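Long-range contacts in uncharacterized protein AF_0941 (Archaeoglobus fulgidus, PDB 1YOZ), which is of unknown function but folds into an all-helical domain of the AF0941-like family and assembles as a pair of identical chains: residues 29-34 with 93-98; 7-12 with 33-38. One frame throughout, in Å; residues are numbered along the deposited sequence.

Contact 1: 29-34 with 93-98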
loop_
_atom_site.group_PDB
_atom_site.type_symbol
_atom_site.label_atom_id
_atom_site.label_comp_id
_atom_site.label_asym_id
_atom_site.label_seq_id
_atom_site.Cartn_x
_atom_site.Cartn_y
_atom_site.Cartn_z
ATOM N N LEU B 29 1.650 7.202 -17.975
ATOM C CA LEU B 29 1.239 7.004 -16.599
ATOM C C LEU B 29 1.128 8.343 -15.818
ATOM O O LEU B 29 0.231 8.498 -14.995
ATOM C CB LEU B 29 2.143 5.983 -15.889
ATOM C CG LEU B 29 1.818 5.590 -14.440
ATOM C CD1 LEU B 29 0.451 4.950 -14.268
ATOM C CD2 LEU B 29 2.907 4.681 -13.921
ATOM N N LEU B 30 2.002 9.305 -16.142
ATOM C CA LEU B 30 2.154 10.539 -15.371
ATOM C C LEU B 30 1.404 11.736 -15.924
ATOM O O LEU B 30 1.629 12.882 -15.484
ATOM C CB LEU B 30 3.620 10.879 -15.238
ATOM C CG LEU B 30 4.456 9.850 -14.491
ATOM C CD1 LEU B 30 5.952 10.220 -14.579
ATOM C CD2 LEU B 30 4.017 9.675 -13.083
ATOM N N ASP B 31 0.538 11.468 -16.895
ATOM C CA ASP B 31 -0.479 12.409 -17.339
ATOM C C ASP B 31 -1.570 12.478 -16.275
ATOM O O ASP B 31 -2.245 11.496 -16.041
ATOM C CB ASP B 31 -1.066 11.976 -18.681
ATOM C CG ASP B 31 -2.107 12.951 -19.189
ATOM O OD1 ASP B 31 -1.789 13.836 -20.002
ATOM O OD2 ASP B 31 -3.257 12.862 -18.744
ATOM N N GLN B 32 -1.707 13.637 -15.607
ATOM C CA GLN B 32 -2.650 13.765 -14.483
ATOM C C GLN B 32 -4.099 13.480 -14.827
ATOM O O GLN B 32 -4.852 12.989 -13.977
ATOM C CB GLN B 32 -2.517 15.098 -13.726
ATOM C CG GLN B 32 -2.770 16.373 -14.545
ATOM C CD GLN B 32 -2.826 17.624 -13.656
ATOM O OE1 GLN B 32 -2.237 17.679 -12.543
ATOM N NE2 GLN B 32 -3.533 18.640 -14.142
ATOM N N LYS B 33 -4.500 13.754 -16.060
ATOM C CA LYS B 33 -5.814 13.298 -16.501
ATOM C C LYS B 33 -5.917 11.785 -16.470
ATOM O O LYS B 33 -6.929 11.229 -16.023
ATOM C CB LYS B 33 -6.165 13.815 -17.917
ATOM C CG LYS B 33 -7.652 13.629 -18.318
ATOM C CD LYS B 33 -8.650 14.445 -17.413
ATOM C CE LYS B 33 -9.278 13.627 -16.245
ATOM N NZ LYS B 33 -9.984 14.539 -15.225
ATOM N N ASN B 34 -4.887 11.086 -16.960
ATOM C CA ASN B 34 -4.957 9.595 -16.964
ATOM C C ASN B 34 -4.968 9.065 -15.510
ATOM O O ASN B 34 -5.583 8.054 -15.188
ATOM C CB ASN B 34 -3.737 8.984 -17.694
ATOM C CG ASN B 34 -3.762 9.212 -19.214
ATOM O OD1 ASN B 34 -4.788 9.585 -19.776
ATOM N ND2 ASN B 34 -2.612 8.995 -19.872
ATOM N N ILE B 93 10.815 13.471 -18.112
ATOM C CA ILE B 93 9.387 13.729 -18.282
ATOM C C ILE B 93 9.061 15.191 -18.009
ATOM O O ILE B 93 9.533 15.760 -17.030
ATOM C CB ILE B 93 8.532 12.839 -17.318
ATOM C CG1 ILE B 93 8.979 11.379 -17.369
ATOM C CG2 ILE B 93 7.014 13.021 -17.589
ATOM C CD1 ILE B 93 8.583 10.638 -18.607
ATOM N N GLU B 94 8.255 15.791 -18.876
ATOM C CA GLU B 94 7.939 17.221 -18.766
ATOM C C GLU B 94 6.473 17.306 -18.399
ATOM O O GLU B 94 5.682 17.933 -19.113
ATOM C CB GLU B 94 8.208 18.000 -20.083
ATOM C CG GLU B 94 9.654 17.886 -20.624
ATOM C CD GLU B 94 10.680 18.463 -19.666
ATOM O OE1 GLU B 94 10.372 19.472 -18.997
ATOM O OE2 GLU B 94 11.795 17.914 -19.574
ATOM N N LYS B 95 6.127 16.630 -17.301
ATOM C CA LYS B 95 4.763 16.621 -16.737
ATOM C C LYS B 95 4.893 16.916 -15.242
ATOM O O LYS B 95 5.934 16.620 -14.626
ATOM C CB LYS B 95 4.117 15.247 -16.888
ATOM C CG LYS B 95 3.918 14.747 -18.317
ATOM C CD LYS B 95 2.576 14.108 -18.397
ATOM C CE LYS B 95 2.324 13.339 -19.666
ATOM N NZ LYS B 95 3.019 13.863 -20.871
ATOM N N LYS B 96 3.837 17.489 -14.672
ATOM C CA LYS B 96 3.709 17.698 -13.219
ATOM C C LYS B 96 2.269 17.416 -12.737
ATOM O O LYS B 96 1.341 17.282 -13.535
ATOM C CB LYS B 96 4.167 19.105 -12.820
ATOM C CG LYS B 96 3.787 20.160 -13.833
ATOM C CD LYS B 96 4.238 21.577 -13.437
ATOM C CE LYS B 96 3.332 22.154 -12.296
ATOM N NZ LYS B 96 1.817 21.991 -12.500
ATOM N N LEU B 97 2.106 17.300 -11.417
ATOM C CA LEU B 97 0.827 16.881 -10.839
ATOM C C LEU B 97 0.300 18.036 -9.996
ATOM O O LEU B 97 0.921 18.399 -9.004
ATOM C CB LEU B 97 1.039 15.649 -9.954
ATOM C CG LEU B 97 -0.099 14.971 -9.172
ATOM C CD1 LEU B 97 -1.281 14.521 -10.038
ATOM C CD2 LEU B 97 0.468 13.807 -8.369
ATOM N N ASP B 98 -0.816 18.620 -10.405
ATOM C CA ASP B 98 -1.427 19.727 -9.644
ATOM C C ASP B 98 -1.894 19.283 -8.235
ATOM O O ASP B 98 -2.626 18.308 -8.113
ATOM C CB ASP B 98 -2.638 20.273 -10.411
ATOM C CG ASP B 98 -2.247 21.005 -11.666
ATOM O OD1 ASP B 98 -1.071 21.439 -11.741
ATOM O OD2 ASP B 98 -3.115 21.165 -12.571
HETATM O O HOH W 1 0.571 15.603 -15.443
#

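Contact 2: 7-12 with 33-38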
loop_
_atom_site.group_PDB
_atom_site.type_symbol
_atom_site.label_atom_id
_atom_site.label_comp_id
_atom_site.label_asym_id
_atom_site.label_seq_id
_atom_site.Cartn_x
_atom_site.Cartn_y
_atom_site.Cartn_z
ATOM N N ASN B 7 -4.921 -0.876 -6.670
ATOM C CA ASN B 7 -4.353 0.426 -6.929
ATOM C C ASN B 7 -3.502 0.291 -8.179
ATOM O O ASN B 7 -2.360 -0.199 -8.126
ATOM C CB ASN B 7 -3.481 0.906 -5.728
ATOM C CG ASN B 7 -2.970 2.303 -5.902
ATOM O OD1 ASN B 7 -2.893 2.811 -7.016
ATOM N ND2 ASN B 7 -2.520 2.917 -4.800
ATOM N N SER B 8 -4.110 0.684 -9.303
ATOM C CA SER B 8 -3.539 0.552 -10.629
ATOM C C SER B 8 -2.345 1.458 -10.802
ATOM O O SER B 8 -1.368 1.045 -11.412
ATOM C CB SER B 8 -4.613 0.871 -11.674
ATOM O OG SER B 8 -5.593 -0.183 -11.647
ATOM N N PHE B 9 -2.401 2.659 -10.226
ATOM C CA PHE B 9 -1.267 3.576 -10.376
ATOM C C PHE B 9 -0.029 3.007 -9.703
ATOM O O PHE B 9 1.089 2.962 -10.306
ATOM C CB PHE B 9 -1.558 4.977 -9.839
ATOM C CG PHE B 9 -0.425 5.933 -10.027
ATOM C CD1 PHE B 9 -0.292 6.650 -11.220
ATOM C CD2 PHE B 9 0.527 6.116 -9.021
ATOM C CE1 PHE B 9 0.783 7.518 -11.417
ATOM C CE2 PHE B 9 1.616 6.966 -9.211
ATOM C CZ PHE B 9 1.739 7.678 -10.399
ATOM N N LEU B 10 -0.224 2.563 -8.468
ATOM C CA LEU B 10 0.867 1.951 -7.692
ATOM C C LEU B 10 1.487 0.763 -8.415
ATOM O O LEU B 10 2.700 0.676 -8.553
ATOM C CB LEU B 10 0.388 1.586 -6.276
ATOM C CG LEU B 10 1.431 0.892 -5.388
ATOM C CD1 LEU B 10 2.551 1.807 -4.974
ATOM C CD2 LEU B 10 0.696 0.325 -4.220
ATOM N N ASP B 11 0.664 -0.125 -8.965
ATOM C CA ASP B 11 1.216 -1.280 -9.659
ATOM C C ASP B 11 1.950 -0.885 -10.942
ATOM O O ASP B 11 3.021 -1.420 -11.226
ATOM C CB ASP B 11 0.135 -2.314 -10.000
ATOM C CG ASP B 11 -0.397 -3.060 -8.781
ATOM O OD1 ASP B 11 0.343 -3.395 -7.813
ATOM O OD2 ASP B 11 -1.589 -3.329 -8.799
ATOM N N ARG B 12 1.339 -0.025 -11.762
ATOM C CA ARG B 12 2.015 0.393 -13.013
ATOM C C ARG B 12 3.326 1.096 -12.713
ATOM O O ARG B 12 4.319 0.857 -13.377
ATOM C CB ARG B 12 1.152 1.329 -13.859
ATOM C CG ARG B 12 0.154 0.596 -14.741
ATOM C CD ARG B 12 -1.034 1.469 -15.135
ATOM N NE ARG B 12 -2.240 0.687 -14.926
ATOM C CZ ARG B 12 -2.905 0.004 -15.851
ATOM N NH1 ARG B 12 -2.520 0.016 -17.132
ATOM N NH2 ARG B 12 -3.985 -0.685 -15.477
ATOM N N LYS B 33 -4.500 13.754 -16.060
ATOM C CA LYS B 33 -5.814 13.298 -16.501
ATOM C C LYS B 33 -5.917 11.785 -16.470
ATOM O O LYS B 33 -6.929 11.229 -16.023
ATOM C CB LYS B 33 -6.165 13.815 -17.917
ATOM C CG LYS B 33 -7.652 13.629 -18.318
ATOM C CD LYS B 33 -8.650 14.445 -17.413
ATOM C CE LYS B 33 -9.278 13.627 -16.245
ATOM N NZ LYS B 33 -9.984 14.539 -15.225
ATOM N N ASN B 34 -4.887 11.086 -16.960
ATOM C CA ASN B 34 -4.957 9.595 -16.964
ATOM C C ASN B 34 -4.968 9.065 -15.510
ATOM O O ASN B 34 -5.583 8.054 -15.188
ATOM C CB ASN B 34 -3.737 8.984 -17.694
ATOM C CG ASN B 34 -3.762 9.212 -19.214
ATOM O OD1 ASN B 34 -4.788 9.585 -19.776
ATOM N ND2 ASN B 34 -2.612 8.995 -19.872
ATOM N N ILE B 35 -4.212 9.748 -14.660
ATOM C CA ILE B 35 -4.129 9.393 -13.229
ATOM C C ILE B 35 -5.524 9.447 -12.617
ATOM O O ILE B 35 -6.029 8.445 -12.103
ATOM C CB ILE B 35 -3.108 10.295 -12.473
ATOM C CG1 ILE B 35 -1.704 10.074 -13.035
ATOM C CG2 ILE B 35 -3.093 10.003 -10.958
ATOM C CD1 ILE B 35 -0.603 10.816 -12.269
ATOM N N PHE B 36 -6.192 10.592 -12.742
ATOM C CA PHE B 36 -7.556 10.704 -12.214
ATOM C C PHE B 36 -8.453 9.594 -12.776
ATOM O O PHE B 36 -9.098 8.867 -12.027
ATOM C CB PHE B 36 -8.094 12.106 -12.505
ATOM C CG PHE B 36 -9.224 12.560 -11.591
ATOM C CD1 PHE B 36 -9.350 13.923 -11.282
ATOM C CD2 PHE B 36 -10.166 11.665 -11.084
ATOM C CE1 PHE B 36 -10.396 14.390 -10.459
ATOM C CE2 PHE B 36 -11.217 12.108 -10.285
ATOM C CZ PHE B 36 -11.336 13.478 -9.964
ATOM N N GLU B 37 -8.455 9.381 -14.099
ATOM C CA GLU B 37 -9.289 8.301 -14.662
ATOM C C GLU B 37 -8.950 6.899 -14.142
ATOM O O GLU B 37 -9.844 6.080 -13.914
ATOM C CB GLU B 37 -9.326 8.368 -16.213
ATOM C CG GLU B 37 -10.214 7.305 -16.845
ATOM C CD GLU B 37 -10.034 7.245 -18.381
ATOM O OE1 GLU B 37 -9.866 8.344 -18.996
ATOM O OE2 GLU B 37 -10.052 6.112 -18.960
ATOM N N MET B 38 -7.660 6.637 -13.879
ATOM C CA MET B 38 -7.190 5.373 -13.317
ATOM C C MET B 38 -7.779 5.123 -11.935
ATOM O O MET B 38 -8.279 4.059 -11.681
ATOM C CB MET B 38 -5.644 5.398 -13.172
ATOM C CG MET B 38 -4.926 4.153 -13.635
ATOM S SD MET B 38 -3.153 4.274 -13.484
ATOM C CE MET B 38 -2.828 5.626 -14.497
#

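Contact 1: 29-34 with 93-98
Gln32, in the first turn of helix 32-51, grips Asp98, the N-cap residue of helix 99-113, with both ends of its amide. Asp98 N gives a nearly straight bond to Gln32 OE1 (2.7 Å), arriving almost in line with the C=O. Gln32 NE2 in turn donates to Asp98 OD2 at 3.0 Å, reaching it from above the carboxylate, whose plane stands 83° from the amide. CG of Gln32 lies between its own N and carbonyl carbon (chi1 61°), and the chain then runs extended, its CB resting on Leu97 CD1. Lys95 lays CD 3.3 Å from Leu30 O and CE against Asp31 CB, while its NZ pairs with Asp27. Leu30 CD1 meets Ile93 CG2 at 4.2 Å; Leu30 also packs on Leu82 of helix 75-88 and Ile93 on Ala86. The solvent side is looser: Lys96 points away, its NZ salt-bridged to Asp98 OD1. An alanine in place of Gln32 would probably leave Asp98 N without its acceptor and the carboxylate freer to turn. Two hydrogen bonds of the Gln32 amide, and a water joining Leu30 O, Gln32 N and Lys96 O, thus add directed polar links to the Leu30-Ile93 packing.

Contact 2: 7-12 with 33-38
Ser8 and Met38 bring the two backbones nearest, their CA atoms 6.6 Å apart, where helices 8-18 and 32-51 pack within this all-helical fold. The axes of segments 8-12 and 33-38 approach to 10.5 Å at 121° between their N-to-C directions, a steeply inclined rather than antiparallel pairing. Asn7 N-caps the first helix, its OD1 accepting from Leu10 N. Met38 carries most of the contact between the helices. Its chi1 of -135°, away from the staggered positions, puts CG 3.8 Å from Ser8 CB; the extended second torsion then carries SD to 3.7 Å from Phe9 CA. The chain bends at its last torsion, and CE comes to the edge of the Phe9 ring, near its plane. In Phe9, CG is anti to the backbone N (chi1 -178°), and the ring beyond it meets Ile35 obliquely, with Leu75 and Tyr70 among its other neighbours. Arg12 CD lies 3.9 Å from Met38 SD, on the more exposed side; Arg12 NE is buried here without a polar partner. Ser8 OG turns instead to Asp42, farther along helix 32-51, and Asp11 forms a salt bridge with Arg62 of the second subunit. Deeper in, the Ile35 methyl CD1 touches Phe9 CE1 at 3.7 Å.

Overall arrangement
Both contacts use helix 32-51, and Lys33 and Asn34 belong to each; their centres lie about 11 Å apart. Contact 1 fastens the beginning of that helix to the loop leading into helix 99-113, about 13 Å from the centre of the chain, whereas contact 2 sets the next turns against helix 8-18 only about 4 Å from that centre. Leu29, the first residue of segment 29-34, takes no part in the pairing with 93-98 but packs on contact 2: its CD1 lies 3.4 Å from Met38 CE and 3.6 Å from Phe9 CD1. Polar bonds and a water cross contact 1, whereas contact 2 is made by apolar and sulfur contacts. Of the two, contact 2 alone is touched by the second subunit.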